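Local coordinates for protein beta-agarase AgaA (Microbulbifer thermotolerans, PDB 3WZ1) that cuts the beta-1,4-galactosidic linkages inside agarose chains through its GH16 catalytic domain, the part present here, releasing mainly neoagarotetraose, at residues 78-83 with 251-256; 101-106 with 270-275; 150-155 with 199-204. All coordinates share one frame; numbering follows the deposited sequence.

Contact 1 (78-83 with 251-256); sequences SGRKPG and PTDAEL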
loop_
_atom_site.group_PDB
_atom_site.type_symbol
_atom_site.label_atom_id
_atom_site.label_comp_id
_atom_site.label_asym_id
_atom_site.label_seq_id
_atom_site.Cartn_x
_atom_site.Cartn_y
_atom_site.Cartn_z
ATOM N N SER A 78 -6.848 -12.581 -6.705
ATOM C CA SER A 78 -8.233 -12.170 -6.830
ATOM C C SER A 78 -9.026 -13.288 -7.491
ATOM O O SER A 78 -8.485 -14.102 -8.257
ATOM C CB SER A 78 -8.355 -10.883 -7.639
ATOM O OG SER A 78 -7.819 -11.019 -8.943
ATOM N N GLY A 79 -10.317 -13.319 -7.198
ATOM C CA GLY A 79 -11.227 -14.259 -7.853
ATOM C C GLY A 79 -12.657 -13.874 -7.612
ATOM O O GLY A 79 -12.953 -13.118 -6.691
ATOM N N ARG A 80 -13.548 -14.378 -8.456
ATOM C CA ARG A 80 -14.973 -14.146 -8.271
ATOM C C ARG A 80 -15.463 -14.986 -7.099
ATOM O O ARG A 80 -15.123 -16.181 -6.996
ATOM C CB ARG A 80 -15.749 -14.532 -9.523
ATOM C CG ARG A 80 -17.266 -14.392 -9.382
ATOM C CD ARG A 80 -17.706 -12.958 -9.200
ATOM N NE ARG A 80 -17.465 -12.180 -10.403
ATOM C CZ ARG A 80 -17.151 -10.891 -10.442
ATOM N NH1 ARG A 80 -17.035 -10.158 -9.327
ATOM N NH2 ARG A 80 -16.950 -10.312 -11.625
ATOM N N LYS A 81 -16.255 -14.371 -6.223
ATOM C CA LYS A 81 -16.956 -15.130 -5.188
ATOM C C LYS A 81 -18.137 -15.808 -5.880
ATOM O O LYS A 81 -19.010 -15.106 -6.410
ATOM C CB LYS A 81 -17.404 -14.205 -4.056
ATOM C CG LYS A 81 -18.315 -14.890 -3.049
ATOM C CD LYS A 81 -18.654 -13.992 -1.882
ATOM C CE LYS A 81 -19.486 -14.729 -0.829
ATOM N NZ LYS A 81 -19.945 -13.747 0.190
ATOM N N PRO A 82 -18.133 -17.153 -5.936
ATOM C CA PRO A 82 -19.131 -17.832 -6.767
ATOM C C PRO A 82 -20.580 -17.473 -6.444
ATOM O O PRO A 82 -20.974 -17.394 -5.289
ATOM C CB PRO A 82 -18.854 -19.316 -6.514
ATOM C CG PRO A 82 -17.415 -19.377 -6.163
ATOM C CD PRO A 82 -17.141 -18.110 -5.402
ATOM N N GLY A 83 -21.339 -17.215 -7.501
ATOM C CA GLY A 83 -22.759 -16.904 -7.398
ATOM C C GLY A 83 -23.088 -15.510 -6.908
ATOM O O GLY A 83 -24.229 -15.236 -6.537
ATOM N N PRO A 251 -13.848 -5.606 -11.749
ATOM C CA PRO A 251 -13.364 -6.652 -12.636
ATOM C C PRO A 251 -14.462 -7.529 -13.236
ATOM O O PRO A 251 -15.478 -7.807 -12.584
ATOM C CB PRO A 251 -12.477 -7.515 -11.743
ATOM C CG PRO A 251 -12.062 -6.593 -10.669
ATOM C CD PRO A 251 -13.223 -5.697 -10.411
ATOM N N THR A 252 -14.222 -7.982 -14.452
ATOM C CA THR A 252 -15.094 -8.966 -15.080
ATOM C C THR A 252 -14.667 -10.377 -14.660
ATOM O O THR A 252 -13.538 -10.616 -14.194
ATOM C CB THR A 252 -15.017 -8.879 -16.609
ATOM O OG1 THR A 252 -13.698 -9.232 -17.036
ATOM C CG2 THR A 252 -15.370 -7.476 -17.097
ATOM N N ASP A 253 -15.555 -11.355 -14.854
ATOM C CA ASP A 253 -15.194 -12.734 -14.602
ATOM C C ASP A 253 -13.976 -13.172 -15.440
ATOM O O ASP A 253 -13.127 -13.904 -14.972
ATOM C CB ASP A 253 -16.356 -13.682 -14.945
ATOM C CG ASP A 253 -17.531 -13.556 -14.004
ATOM O OD1 ASP A 253 -17.506 -12.756 -13.051
ATOM O OD2 ASP A 253 -18.519 -14.293 -14.220
ATOM N N ALA A 254 -13.897 -12.699 -16.681
ATOM C CA ALA A 254 -12.797 -13.074 -17.559
ATOM C C ALA A 254 -11.456 -12.555 -17.032
ATOM O O ALA A 254 -10.457 -13.253 -17.078
ATOM C CB ALA A 254 -13.041 -12.564 -18.971
ATOM N N GLU A 255 -11.456 -11.336 -16.500
ATOM C CA GLU A 255 -10.250 -10.756 -15.903
ATOM C C GLU A 255 -9.842 -11.526 -14.643
ATOM O O GLU A 255 -8.685 -11.883 -14.449
ATOM C CB GLU A 255 -10.482 -9.289 -15.574
ATOM C CG GLU A 255 -10.513 -8.388 -16.795
ATOM C CD GLU A 255 -11.017 -7.001 -16.534
ATOM O OE1 GLU A 255 -11.700 -6.763 -15.514
ATOM O OE2 GLU A 255 -10.726 -6.107 -17.356
ATOM N N LEU A 256 -10.827 -11.829 -13.795
ATOM C CA LEU A 256 -10.550 -12.514 -12.538
ATOM C C LEU A 256 -10.038 -13.931 -12.740
ATOM O O LEU A 256 -9.304 -14.455 -11.919
ATOM C CB LEU A 256 -11.810 -12.546 -11.669
ATOM C CG LEU A 256 -12.216 -11.191 -11.107
ATOM C CD1 LEU A 256 -13.659 -11.233 -10.669
ATOM C CD2 LEU A 256 -11.309 -10.793 -9.958
HETATM O O HOH W 1 -16.547 -7.350 -10.072
#
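A salt bridge backed by a leucine joins Arg80, at the end of strand 73-80, to the first turn of the short helix 253-256, near the surface of the jelly roll and away from the sodium sites and the predicted catalytic glutamates. Arg80 grips Asp253 side-on: NE donates to Asp253 OD1 at 2.7 Å and NH2 to the same OD1 at 2.9 Å. Both bonds lie in the guanidinium plane, although the carboxylate plane is turned 55° from it. The reach depends on an arginine chain bent at chi2 and chi3 (66° and 67°), which curls it so that the NE/NH2 edge faces Asp253. NH2 also donates to Pro251 O at 3.1 Å, and water 1 bridges Arg80 NH1 to that same carbonyl, while Gln86 O takes a further bond from NH1. Leu256 CD1 sits over the centre of one guanidinium face, 3.5 Å from Arg80 CZ; its other methyl, CD2, lies 3.6 Å from Ser78 OG, a hydroxyl hydrogen-bonded to Asn262 O. A methionine in place of Arg80 would probably leave Asp253 without its cationic mate and Pro251 O without its direct donor. The helix start is itself secured by Thr252 and Glu255: Glu255 N donates to Thr252 OG1, and Thr252 N to Glu255 OE1 at 3.0 Å. This reciprocal pair is a capping box with Thr252 as N-cap.

Contact 2 (101-106 with 270-275); sequences PVYMEA and RFYKPV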
loop_
_atom_site.group_PDB
_atom_site.type_symbol
_atom_site.label_atom_id
_atom_site.label_comp_id
_atom_site.label_asym_id
_atom_site.label_seq_id
_atom_site.Cartn_x
_atom_site.Cartn_y
_atom_site.Cartn_z
ATOM N N PRO A 101 9.349 8.804 13.473
ATOM C CA PRO A 101 9.816 8.869 12.100
ATOM C C PRO A 101 10.147 7.482 11.559
ATOM O O PRO A 101 10.765 6.664 12.254
ATOM C CB PRO A 101 11.094 9.707 12.198
ATOM C CG PRO A 101 11.613 9.417 13.580
ATOM C CD PRO A 101 10.408 9.143 14.443
ATOM N N VAL A 102 9.751 7.230 10.315
ATOM C CA VAL A 102 10.012 5.950 9.706
ATOM C C VAL A 102 9.936 6.064 8.195
ATOM O O VAL A 102 9.080 6.778 7.679
ATOM C CB VAL A 102 9.018 4.871 10.231
ATOM C CG1 VAL A 102 7.574 5.234 9.882
ATOM C CG2 VAL A 102 9.389 3.484 9.730
ATOM N N TYR A 103 10.851 5.383 7.506
ATOM C CA TYR A 103 10.788 5.254 6.043
ATOM C C TYR A 103 10.188 3.897 5.722
ATOM O O TYR A 103 10.659 2.893 6.231
ATOM C CB TYR A 103 12.185 5.374 5.404
ATOM C CG TYR A 103 12.170 5.244 3.903
ATOM C CD1 TYR A 103 11.690 6.279 3.100
ATOM C CD2 TYR A 103 12.599 4.072 3.275
ATOM C CE1 TYR A 103 11.653 6.169 1.725
ATOM C CE2 TYR A 103 12.544 3.954 1.898
ATOM C CZ TYR A 103 12.064 4.999 1.130
ATOM O OH TYR A 103 12.020 4.892 -0.247
ATOM N N MET A 104 9.161 3.880 4.875
ATOM C CA MET A 104 8.365 2.673 4.601
ATOM C C MET A 104 8.298 2.481 3.091
ATOM O O MET A 104 7.830 3.378 2.396
ATOM C CB MET A 104 6.948 2.866 5.151
ATOM C CG MET A 104 6.925 3.435 6.554
ATOM S SD MET A 104 5.253 3.680 7.249
ATOM C CE MET A 104 4.611 4.941 6.174
ATOM N N GLU A 105 8.743 1.328 2.594
ATOM C CA GLU A 105 8.915 1.140 1.151
ATOM C C GLU A 105 8.541 -0.255 0.709
ATOM O O GLU A 105 8.855 -1.233 1.396
ATOM C CB GLU A 105 10.367 1.428 0.785
ATOM C CG GLU A 105 10.655 1.467 -0.711
ATOM C CD GLU A 105 12.138 1.398 -0.957
ATOM O OE1 GLU A 105 12.684 0.267 -0.907
ATOM O OE2 GLU A 105 12.694 2.443 -1.230
ATOM N N ALA A 106 7.894 -0.358 -0.452
ATOM C CA ALA A 106 7.650 -1.653 -1.078
ATOM C C ALA A 106 8.224 -1.668 -2.475
ATOM O O ALA A 106 8.219 -0.652 -3.156
ATOM C CB ALA A 106 6.172 -1.953 -1.171
ATOM N N ARG A 270 10.069 -2.972 3.309
ATOM C CA ARG A 270 11.127 -2.684 4.248
ATOM C C ARG A 270 10.859 -1.349 4.911
ATOM O O ARG A 270 10.216 -0.441 4.337
ATOM C CB ARG A 270 12.500 -2.729 3.571
ATOM C CG ARG A 270 12.788 -1.631 2.566
ATOM C CD ARG A 270 14.175 -1.802 1.928
ATOM N NE ARG A 270 14.457 -0.724 0.990
ATOM C CZ ARG A 270 15.671 -0.315 0.606
ATOM N NH1 ARG A 270 16.770 -0.839 1.143
ATOM N NH2 ARG A 270 15.762 0.644 -0.312
ATOM N N PHE A 271 11.385 -1.234 6.118
ATOM C CA PHE A 271 11.099 -0.112 6.976
ATOM C C PHE A 271 12.378 0.259 7.683
ATOM O O PHE A 271 13.086 -0.635 8.158
ATOM C CB PHE A 271 10.025 -0.502 8.003
ATOM C CG PHE A 271 8.833 -1.192 7.406
ATOM C CD1 PHE A 271 8.832 -2.554 7.234
ATOM C CD2 PHE A 271 7.722 -0.470 7.004
ATOM C CE1 PHE A 271 7.744 -3.195 6.649
ATOM C CE2 PHE A 271 6.634 -1.107 6.431
ATOM C CZ PHE A 271 6.649 -2.456 6.261
ATOM N N TYR A 272 12.676 1.558 7.769
ATOM C CA TYR A 272 13.886 2.013 8.475
ATOM C C TYR A 272 13.564 3.134 9.435
ATOM O O TYR A 272 12.737 4.008 9.137
ATOM C CB TYR A 272 14.960 2.515 7.485
ATOM C CG TYR A 272 15.531 1.459 6.561
ATOM C CD1 TYR A 272 14.888 1.126 5.386
ATOM C CD2 TYR A 272 16.725 0.780 6.869
ATOM C CE1 TYR A 272 15.390 0.158 4.540
ATOM C CE2 TYR A 272 17.226 -0.187 6.017
ATOM C CZ TYR A 272 16.558 -0.489 4.853
ATOM O OH TYR A 272 17.077 -1.466 4.003
ATOM N N LYS A 273 14.286 3.125 10.559
ATOM C CA LYS A 273 14.187 4.149 11.577
ATOM C C LYS A 273 15.476 4.958 11.591
ATOM O O LYS A 273 16.556 4.385 11.502
ATOM C CB LYS A 273 14.003 3.503 12.940
ATOM C CG LYS A 273 12.779 2.617 13.028
ATOM C CD LYS A 273 11.499 3.420 13.037
ATOM C CE LYS A 273 11.287 4.200 14.324
ATOM N NZ LYS A 273 9.979 4.925 14.318
ATOM N N PRO A 274 15.364 6.282 11.703
ATOM C CA PRO A 274 16.577 7.083 11.767
ATOM C C PRO A 274 17.106 7.077 13.205
ATOM O O PRO A 274 16.351 7.355 14.152
ATOM C CB PRO A 274 16.092 8.461 11.310
ATOM C CG PRO A 274 14.687 8.537 11.799
ATOM C CD PRO A 274 14.149 7.119 11.749
ATOM N N VAL A 275 18.382 6.723 13.369
ATOM C CA VAL A 275 18.996 6.574 14.677
ATOM C C VAL A 275 20.373 7.229 14.669
ATOM O O VAL A 275 21.003 7.332 13.629
ATOM C CB VAL A 275 19.106 5.103 15.099
ATOM C CG1 VAL A 275 17.724 4.439 15.099
ATOM C CG2 VAL A 275 20.070 4.346 14.205
#
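Arg270 CG stands between its backbone N and carbonyl carbon (chi1 68°), and the chain then runs extended to NE; Glu105 CG is anti to its own N (chi1 -172°). The two side chains therefore run alongside each other in the same direction and close a salt bridge. Arg270 NE donates to Glu105 OE1 at 2.8 Å, approaching from above the carboxylate plane, and a weak bond from NH2 reaches the same oxygen. OE1 also accepts from Trp268 NE1. On the other carboxylate oxygen, Tyr103 OH donates to Glu105 OE2 at 2.7 Å, and Arg188 forms a second salt bridge there. Arg270 NH1 meets Tyr272 OH and Val8 O, so this buried pair of charges is held by a network of polar partners.

Beneath the network the strands run antiparallel. Tyr103-Tyr272 and Glu105-Arg270 are hydrogen-bonded pairs, each with two backbone bonds, such as Tyr103 N to Tyr272 O at 2.8 Å. Between them Met104 and Phe271 form a non-hydrogen-bonded pair whose side chains occupy the other face, with Met104 CB 3.9 Å from Phe271 CD2. Phe119 and Phe121 of strand 116-123 pack against Phe271 there. At the far end Lys273, bent at chi2 and chi3, curls back until NZ donates to Pro101 O at 2.8 Å, from above the carbonyl plane. Beside it the rings of Pro101, which follows a cis peptide bond, and Pro274 touch through their CG atoms at 3.7 Å. With strand 187-195 bonded along the other edge of 102-109, and 18-22 beyond 264-276, this is antiparallel sheet of the GH16 beta-jelly roll, joining a strand near the C terminus to one from the first half of the chain.

Contact 3 (150-155 with 199-204); sequences LHLSHH and LEYYVD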
loop_
_atom_site.group_PDB
_atom_site.type_symbol
_atom_site.label_atom_id
_atom_site.label_comp_id
_atom_site.label_asym_id
_atom_site.label_seq_id
_atom_site.Cartn_x
_atom_site.Cartn_y
_atom_site.Cartn_z
ATOM N N LEU A 150 0.561 6.675 -10.299
ATOM C CA LEU A 150 0.565 6.154 -8.909
ATOM C C LEU A 150 -0.174 7.187 -8.065
ATOM O O LEU A 150 0.112 8.384 -8.144
ATOM C CB LEU A 150 1.992 6.001 -8.392
ATOM C CG LEU A 150 2.867 4.994 -9.137
ATOM C CD1 LEU A 150 4.333 5.127 -8.702
ATOM C CD2 LEU A 150 2.362 3.557 -8.949
ATOM N N HIS A 151 -1.143 6.759 -7.266
ATOM C CA HIS A 151 -1.872 7.680 -6.422
ATOM C C HIS A 151 -1.073 7.841 -5.131
ATOM O O HIS A 151 -0.911 6.872 -4.367
ATOM C CB HIS A 151 -3.272 7.147 -6.127
ATOM C CG HIS A 151 -4.141 8.120 -5.412
ATOM N ND1 HIS A 151 -4.983 7.745 -4.390
ATOM C CD2 HIS A 151 -4.308 9.453 -5.565
ATOM C CE1 HIS A 151 -5.621 8.804 -3.935
ATOM N NE2 HIS A 151 -5.249 9.849 -4.657
ATOM N N LEU A 152 -0.573 9.049 -4.895
ATOM C CA LEU A 152 0.248 9.351 -3.709
ATOM C C LEU A 152 -0.607 10.135 -2.766
ATOM O O LEU A 152 -0.933 11.282 -3.052
ATOM C CB LEU A 152 1.470 10.170 -4.102
ATOM C CG LEU A 152 2.330 9.589 -5.232
ATOM C CD1 LEU A 152 3.488 10.530 -5.527
ATOM C CD2 LEU A 152 2.836 8.202 -4.902
ATOM N N SER A 153 -1.002 9.537 -1.650
ATOM C CA SER A 153 -2.028 10.157 -0.838
ATOM C C SER A 153 -2.005 9.722 0.615
ATOM O O SER A 153 -1.155 8.939 1.051
ATOM C CB SER A 153 -3.416 9.939 -1.471
ATOM O OG SER A 153 -4.346 10.933 -0.981
ATOM N N HIS A 154 -2.935 10.285 1.361
ATOM C CA HIS A 154 -3.160 9.929 2.757
ATOM C C HIS A 154 -4.578 10.343 3.076
ATOM O O HIS A 154 -5.157 11.138 2.334
ATOM C CB HIS A 154 -2.170 10.634 3.700
ATOM C CG HIS A 154 -2.515 12.066 3.980
ATOM N ND1 HIS A 154 -2.071 13.103 3.192
ATOM C CD2 HIS A 154 -3.282 12.627 4.945
ATOM C CE1 HIS A 154 -2.529 14.243 3.669
ATOM N NE2 HIS A 154 -3.275 13.983 4.727
ATOM N N HIS A 155 -5.145 9.781 4.135
ATOM C CA HIS A 155 -6.494 10.183 4.565
ATOM C C HIS A 155 -6.533 10.465 6.042
ATOM O O HIS A 155 -5.831 9.833 6.833
ATOM C CB HIS A 155 -7.503 9.084 4.275
ATOM C CG HIS A 155 -7.706 8.795 2.823
ATOM N ND1 HIS A 155 -8.867 9.132 2.153
ATOM C CD2 HIS A 155 -6.909 8.187 1.911
ATOM C CE1 HIS A 155 -8.769 8.753 0.892
ATOM N NE2 HIS A 155 -7.591 8.173 0.717
ATOM N N LEU A 199 5.236 14.345 5.084
ATOM C CA LEU A 199 5.428 13.128 4.287
ATOM C C LEU A 199 6.230 13.414 3.031
ATOM O O LEU A 199 5.985 14.417 2.334
ATOM C CB LEU A 199 4.065 12.602 3.840
ATOM C CG LEU A 199 3.034 12.297 4.925
ATOM C CD1 LEU A 199 1.758 11.849 4.261
ATOM C CD2 LEU A 199 3.509 11.228 5.890
ATOM N N GLU A 200 7.155 12.510 2.702
ATOM C CA GLU A 200 7.891 12.565 1.438
ATOM C C GLU A 200 7.691 11.281 0.661
ATOM O O GLU A 200 7.897 10.195 1.206
ATOM C CB GLU A 200 9.386 12.782 1.669
ATOM C CG GLU A 200 9.721 14.095 2.366
ATOM C CD GLU A 200 11.130 14.158 2.915
ATOM O OE1 GLU A 200 11.898 13.176 2.855
ATOM O OE2 GLU A 200 11.476 15.251 3.446
ATOM N N TYR A 201 7.315 11.401 -0.611
ATOM C CA TYR A 201 7.110 10.230 -1.475
ATOM C C TYR A 201 8.262 10.024 -2.441
ATOM O O TYR A 201 8.682 10.978 -3.125
ATOM C CB TYR A 201 5.820 10.366 -2.279
ATOM C CG TYR A 201 4.567 10.334 -1.413
ATOM C CD1 TYR A 201 4.145 11.458 -0.727
ATOM C CD2 TYR A 201 3.817 9.166 -1.273
ATOM C CE1 TYR A 201 3.021 11.422 0.071
ATOM C CE2 TYR A 201 2.674 9.133 -0.478
ATOM C CZ TYR A 201 2.279 10.260 0.195
ATOM O OH TYR A 201 1.157 10.270 1.010
ATOM N N TYR A 202 8.717 8.782 -2.545
ATOM C CA TYR A 202 9.848 8.414 -3.395
ATOM C C TYR A 202 9.469 7.280 -4.340
ATOM O O TYR A 202 8.882 6.280 -3.912
ATOM C CB TYR A 202 11.024 7.967 -2.535
ATOM C CG TYR A 202 11.566 9.046 -1.623
ATOM C CD1 TYR A 202 10.978 9.316 -0.399
ATOM C CD2 TYR A 202 12.704 9.746 -1.973
ATOM C CE1 TYR A 202 11.489 10.280 0.441
ATOM C CE2 TYR A 202 13.235 10.709 -1.144
ATOM C CZ TYR A 202 12.615 10.981 0.070
ATOM O OH TYR A 202 13.141 11.949 0.892
ATOM N N VAL A 203 9.777 7.448 -5.627
ATOM C CA VAL A 203 9.500 6.430 -6.631
ATOM C C VAL A 203 10.833 6.037 -7.266
ATOM O O VAL A 203 11.551 6.906 -7.778
ATOM C CB VAL A 203 8.505 6.928 -7.692
ATOM C CG1 VAL A 203 8.335 5.900 -8.804
ATOM C CG2 VAL A 203 7.150 7.251 -7.060
ATOM N N ASP A 204 11.191 4.757 -7.187
ATOM C CA ASP A 204 12.435 4.264 -7.763
ATOM C C ASP A 204 13.650 5.120 -7.353
ATOM O O ASP A 204 14.519 5.455 -8.181
ATOM C CB ASP A 204 12.287 4.129 -9.284
ATOM C CG ASP A 204 11.237 3.101 -9.677
ATOM O OD1 ASP A 204 11.156 2.100 -8.960
ATOM O OD2 ASP A 204 10.564 3.291 -10.717
HETATM O O HOH W 2 -0.371 12.705 1.028
#
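Tyr201 and Leu152 are central to a packing contact between layers of the GH16 beta-jelly roll: strands 150-158 and 198-203 meet through side chains, their backbones too far apart for a ladder, with the nearest CA atoms, those of Leu152 and Tyr201, 7.3 Å apart.

Apolar contacts come first. Leu152 and Tyr201 run antiparallel alongside each other, tips pointing opposite ways, which lays Leu152 CB over one face of the phenol ring, 4.0 Å from its centroid and 19° off the normal, a CH-pi contact displaced toward the rim. Leu152 CD2 meets Tyr201 CD2 at 3.9 Å. Further along, Leu150 and Val203 reach each other tip to tip, Leu150 CD1 lying 3.9 Å from Val203 CG2. At the other end Leu199 CD1 approaches His154 CB to 4.1 Å. Val208 of strand 206-212 touches both Leu152 and Val203, and Val191 packs on Tyr201, extending the apolar layer.

The polar contacts gather at the phenol end. His154 CG stands between its backbone N and carbonyl carbon (chi1 78°), which sets the ring beside the phenol end, where a water spans the gap. This water 2 lies in the imidazole plane, 2.8 Å from His154 ND1, and donates to Tyr201 OH; NE2 of the same ring is hydrogen-bonded to Ile217 O. The ring is thus tethered at both nitrogens. Ser153 OG turns away to Gln166, and neighbouring His151 bonds through ND1 to Glu134, the predicted proton donor; strand 150-158 runs beside strand 128-135, which carries the predicted catalytic glutamates, and 198-203 packs against it from the other layer. Across the interface the direct hydrogen bond runs from Tyr201 OH to Ser153 O at 2.7 Å, striking the carbonyl from above its plane, with a C=O...O angle of 106°.

How the contacts relate
From the N terminus, contact 1 opens at residues 78-83 and contact 2 at 101-106. Contact 3 then opens at 150-155 and closes at 199-204, wholly within the spans of the other two. Residues 251-256 close contact 1 and 270-275 close contact 2, so these two long loops, each spanning more than 160 residues, cross. Contacts 1 and 2 lie on opposite sides of the chain's centre, their nearest atoms about 18 Å apart, but strands 73-80 and 264-276 are neighbours in the sheet. Contacts 2 and 3 touch directly where Tyr103 CE1 packs 3.9 Å from Tyr202 CD1. The ties are helix 253-256 to the end of strand 73-80, strand 264-276 to 102-109, and strand 198-203 to 150-158.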